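Side-chain contact in conserved hypothetical protein (Agrobacterium tumefaciens, PDB 2FEX), which is of unknown function but belongs to the DJ-1/PfpI family and adopts the alpha/beta fold of that superfamily: residues A144-G149 with A162-K167. Residues are numbered along the deposited sequence; the frame is centred on the assembly and turned at random.
Sequences AVSDGG and AVEILK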
loop_
_atom_site.group_PDB
_atom_site.type_symbol
_atom_site.label_atom_id
_atom_site.label_comp_id
_atom_site.label_asym_id
_atom_site.label_seq_id
_atom_site.Cartn_x
_atom_site.Cartn_y
_atom_site.Cartn_z
ATOM N N ALA A 144 -7.681 14.583 -1.274
ATOM C CA ALA A 144 -8.942 14.003 -1.768
ATOM C C ALA A 144 -10.122 14.946 -1.585
ATOM O O ALA A 144 -10.156 15.783 -0.622
ATOM C CB ALA A 144 -9.255 12.713 -1.008
ATOM N N VAL A 145 -11.102 14.790 -2.457
ATOM C CA VAL A 145 -12.343 15.548 -2.378
ATOM C C VAL A 145 -13.519 14.589 -2.142
ATOM O O VAL A 145 -13.555 13.451 -2.676
ATOM C CB VAL A 145 -12.540 16.317 -3.662
ATOM C CG1 VAL A 145 -13.977 16.980 -3.753
ATOM C CG2 VAL A 145 -11.477 17.379 -3.824
ATOM N N SER A 146 -14.437 15.032 -1.288
ATOM C CA SER A 146 -15.681 14.289 -1.049
ATOM C C SER A 146 -16.885 15.205 -1.248
ATOM O O SER A 146 -17.010 16.255 -0.556
ATOM C CB SER A 146 -15.693 13.745 0.373
ATOM O OG SER A 146 -16.872 12.981 0.568
ATOM N N ASP A 147 -17.798 14.792 -2.108
ATOM C CA ASP A 147 -19.012 15.576 -2.346
ATOM C C ASP A 147 -20.080 14.675 -2.977
ATOM O O ASP A 147 -19.791 13.861 -3.866
ATOM C CB ASP A 147 -18.717 16.734 -3.299
ATOM C CG ASP A 147 -19.869 17.736 -3.384
ATOM O OD1 ASP A 147 -20.487 18.053 -2.324
ATOM O OD2 ASP A 147 -20.185 18.184 -4.493
ATOM N N GLY A 148 -21.326 14.833 -2.534
ATOM C CA GLY A 148 -22.442 14.128 -3.150
ATOM C C GLY A 148 -22.331 12.611 -3.152
ATOM O O GLY A 148 -22.915 11.967 -4.023
ATOM N N GLY A 149 -21.614 12.060 -2.172
ATOM C CA GLY A 149 -21.406 10.586 -2.084
ATOM C C GLY A 149 -20.359 10.057 -3.032
ATOM O O GLY A 149 -20.308 8.851 -3.307
ATOM N N ALA A 162 -8.225 7.662 1.964
ATOM C CA ALA A 162 -8.731 6.788 3.013
ATOM C C ALA A 162 -9.577 7.542 4.044
ATOM O O ALA A 162 -10.657 7.072 4.449
ATOM C CB ALA A 162 -7.590 6.037 3.696
ATOM N N VAL A 163 -9.095 8.710 4.450
ATOM C CA VAL A 163 -9.777 9.485 5.515
ATOM C C VAL A 163 -11.171 9.886 4.971
ATOM O O VAL A 163 -12.162 9.774 5.696
ATOM C CB VAL A 163 -8.969 10.736 5.859
ATOM C CG1 VAL A 163 -9.833 11.732 6.648
ATOM C CG2 VAL A 163 -7.648 10.331 6.569
ATOM N N GLU A 164 -11.252 10.329 3.703
ATOM C CA GLU A 164 -12.560 10.818 3.196
ATOM C C GLU A 164 -13.568 9.657 3.046
ATOM O O GLU A 164 -14.770 9.851 3.257
ATOM C CB GLU A 164 -12.418 11.571 1.873
ATOM C CG GLU A 164 -11.668 12.900 2.002
ATOM C CD GLU A 164 -12.423 13.952 2.859
ATOM O OE1 GLU A 164 -13.644 13.794 3.202
ATOM O OE2 GLU A 164 -11.768 14.960 3.218
ATOM N N ILE A 165 -13.069 8.452 2.716
ATOM C CA ILE A 165 -13.945 7.279 2.622
ATOM C C ILE A 165 -14.480 6.968 4.000
ATOM O O ILE A 165 -15.716 6.791 4.188
ATOM C CB ILE A 165 -13.180 6.070 2.061
ATOM C CG1 ILE A 165 -12.903 6.360 0.564
ATOM C CG2 ILE A 165 -13.945 4.746 2.245
ATOM C CD1 ILE A 165 -11.839 5.472 -0.094
ATOM N N LEU A 166 -13.573 6.946 4.982
ATOM C CA LEU A 166 -14.002 6.695 6.355
ATOM C C LEU A 166 -14.970 7.755 6.894
ATOM O O LEU A 166 -15.956 7.395 7.516
ATOM C CB LEU A 166 -12.803 6.573 7.277
ATOM C CG LEU A 166 -11.955 5.324 6.985
ATOM C CD1 LEU A 166 -10.762 5.379 7.892
ATOM C CD2 LEU A 166 -12.792 4.007 7.133
ATOM N N LYS A 167 -14.698 9.023 6.617
ATOM C CA LYS A 167 -15.634 10.080 7.033
ATOM C C LYS A 167 -17.010 9.892 6.402
ATOM O O LYS A 167 -18.031 10.018 7.103
ATOM C CB LYS A 167 -15.104 11.468 6.677
ATOM C CG LYS A 167 -13.881 11.874 7.545
ATOM C CD LYS A 167 -13.467 13.289 7.142
ATOM C CE LYS A 167 -12.507 13.862 8.185
ATOM N NZ LYS A 167 -12.102 15.283 7.894
HETATM O O HOH W 1 -9.353 15.426 2.047
HETATM O O HOH W 2 -15.948 12.271 3.131
#
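Glu164 alone carries the helix side of this contact, reaching across to Ala144 and Ser146 on 144-149. Before it in the helix, Ala162 points its CB away from the strand and packs on Leu20 of helix 18-27, while Val163 meets Leu180 of helix 174-180. The Glu164 chain leaves its helix with CG anti to the carbonyl carbon and then bends at the next bond (chi2 -66°), which swings the carboxylate back over its own CA. The methylene at the bend lies against the methyl group of Ala144, CG to CB 3.9 Å. Further out, OE1 rests beside Ser146 CB at 3.5 Å, a plain van der Waals touch.

No direct hydrogen bond joins the segments; two waters supply the polar link, one at each carboxylate oxygen. The first donates to Glu164 OE2 at 2.7 Å and to the backbone O of Ala144 at 2.8 Å. The second accepts from Ser146 OG at 2.8 Å and donates to both OE1 and the backbone O of Glu164, tying the side chain to its own helix. Together they should limit rotation of the carboxylate.

Past Glu164, Ile165 turns to Leu20 and Leu166 to both Leu20 and Leu180. Strands 145-147 and 150-153, joined through Gly148 and Gly149, form an antiparallel hairpin at the edge of the mainly parallel sheet; helix 158-168 folds back against it, Ser146 and Glu164 both touching Val151.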